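PDB 3LEW: SusD-like carbohydrate binding protein from Bacteroides vulgatus, which probably binds carbohydrate at the outer membrane, as a SusD-family protein with a likely part in nutrient capture. Local coordinates for residues N367-N370 and D371-A375. Sequence-based numbering, arbitrary orientation.
Sequences NKLN and DLKTA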
loop_
_atom_site.group_PDB
_atom_site.type_symbol
_atom_site.label_atom_id
_atom_site.label_comp_id
_atom_site.label_asym_id
_atom_site.label_seq_id
_atom_site.Cartn_x
_atom_site.Cartn_y
_atom_site.Cartn_z
ATOM N N ASN A 367 -7.801 -9.617 21.361
ATOM C CA ASN A 367 -6.658 -9.201 22.173
ATOM C C ASN A 367 -5.611 -8.481 21.321
ATOM O O ASN A 367 -5.015 -7.497 21.777
ATOM C CB ASN A 367 -6.032 -10.406 22.840
ATOM C CG ASN A 367 -7.001 -11.112 23.742
ATOM O OD1 ASN A 367 -7.771 -10.459 24.453
ATOM N ND2 ASN A 367 -7.001 -12.449 23.698
ATOM N N LYS A 368 -5.406 -8.981 20.105
ATOM C CA LYS A 368 -4.463 -8.356 19.179
ATOM C C LYS A 368 -4.964 -6.983 18.746
ATOM O O LYS A 368 -4.191 -6.032 18.722
ATOM C CB LYS A 368 -4.151 -9.267 17.993
ATOM C CG LYS A 368 -3.553 -10.630 18.438
ATOM C CD LYS A 368 -2.114 -10.475 18.901
ATOM C CE LYS A 368 -1.454 -11.793 19.332
ATOM N NZ LYS A 368 -1.958 -12.479 20.554
ATOM N N LEU A 369 -6.259 -6.869 18.483
ATOM C CA LEU A 369 -6.869 -5.585 18.199
ATOM C C LEU A 369 -6.703 -4.604 19.369
ATOM O O LEU A 369 -6.310 -3.453 19.189
ATOM C CB LEU A 369 -8.353 -5.782 17.878
ATOM C CG LEU A 369 -9.146 -4.547 17.455
ATOM C CD1 LEU A 369 -8.511 -3.855 16.194
ATOM C CD2 LEU A 369 -10.626 -4.919 17.248
ATOM N N ASN A 370 -6.978 -5.087 20.577
ATOM C CA ASN A 370 -6.863 -4.262 21.772
ATOM C C ASN A 370 -5.421 -3.883 22.098
ATOM O O ASN A 370 -5.203 -2.840 22.693
ATOM C CB ASN A 370 -7.527 -4.942 22.968
ATOM C CG ASN A 370 -9.041 -4.718 23.001
ATOM O OD1 ASN A 370 -9.554 -3.818 22.326
ATOM N ND2 ASN A 370 -9.756 -5.536 23.761
ATOM N N ASP A 371 -4.446 -4.734 21.772
ATOM C CA ASP A 371 -3.015 -4.388 21.956
ATOM C C ASP A 371 -2.683 -3.112 21.132
ATOM O O ASP A 371 -2.013 -2.198 21.632
ATOM C CB ASP A 371 -2.056 -5.497 21.469
ATOM C CG ASP A 371 -2.036 -6.719 22.352
ATOM O OD1 ASP A 371 -2.307 -6.607 23.585
ATOM O OD2 ASP A 371 -1.716 -7.825 21.785
ATOM N N LEU A 372 -3.121 -3.087 19.865
ATOM C CA LEU A 372 -2.861 -1.941 19.006
ATOM C C LEU A 372 -3.618 -0.732 19.546
ATOM O O LEU A 372 -3.062 0.355 19.678
ATOM C CB LEU A 372 -3.280 -2.218 17.575
ATOM C CG LEU A 372 -3.128 -1.081 16.573
ATOM C CD1 LEU A 372 -1.693 -0.483 16.543
ATOM C CD2 LEU A 372 -3.552 -1.601 15.171
ATOM N N LYS A 373 -4.891 -0.922 19.872
ATOM C CA LYS A 373 -5.684 0.189 20.398
ATOM C C LYS A 373 -5.037 0.812 21.666
ATOM O O LYS A 373 -4.886 2.044 21.762
ATOM C CB LYS A 373 -7.128 -0.242 20.638
ATOM C CG LYS A 373 -7.969 -0.424 19.389
ATOM C CD LYS A 373 -9.379 -0.955 19.755
ATOM C CE LYS A 373 -10.347 -1.090 18.554
ATOM N NZ LYS A 373 -10.526 0.202 17.810
ATOM N N THR A 374 -4.680 -0.035 22.632
ATOM C CA THR A 374 -3.984 0.393 23.821
ATOM C C THR A 374 -2.717 1.211 23.505
ATOM O O THR A 374 -2.457 2.274 24.132
ATOM C CB THR A 374 -3.628 -0.806 24.727
ATOM O OG1 THR A 374 -4.853 -1.419 25.163
ATOM C CG2 THR A 374 -2.820 -0.332 25.978
ATOM N N ALA A 375 -1.920 0.721 22.568
ATOM C CA ALA A 375 -0.665 1.361 22.223
ATOM C C ALA A 375 -0.920 2.792 21.723
ATOM O O ALA A 375 -0.108 3.719 21.991
ATOM C CB ALA A 375 0.127 0.547 21.188
HETATM O O HOH W 1 -2.434 -10.270 22.522
#
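Asn367 O takes the backbone N of Asp371 at 2.8 Å, a somewhat bent bond (146° at the hydrogen), and the carboxylate of Asp371 folds back beside the same carbonyl, CG lying 3.1 Å from Asn367 O. The amide ND2 of Asn367 itself turns to Asp364. One residue on, Lys368 and Asp371 run side by side and point the same way, joined through a water that accepts from Lys368 NZ and donates to Asp371 OD2 at 2.7 Å. The lysine's direct salt bridge is to Asp364; bends at chi2 (-74°) and chi4 bring NZ there, and only the water carries it on to Asp371. With an alanine at Asp371 the carboxylate is gone, and the water would probably lose its acceptor there, leaving Lys368 without its second, water-mediated acid. All this sits on helix 365-376, in the SusD-family region, whose helices are probably of the TPR-related kind; here Leu372 packs on helix 346-359 and Leu369 on helix 387-401. Leu369, with CG anti to the backbone N (chi1 -176°), crosses Lys373 obliquely and meets its last methylene, CG 3.8 Å from Lys373 CE, just before the NZ that forms a salt bridge with Glu397. The Leu369 carbonyl accepts Lys373 N at 3.0 Å in a nearly straight bond. Asn370 O is gripped twice by Thr374: the backbone N and the hydroxyl OG1, which donates at 2.9 Å, arrive from opposite faces of the carbonyl plane. The side-chain OD1 of Asn370 accepts from Ile381 N and passes 3.9 Å from Lys373 CD.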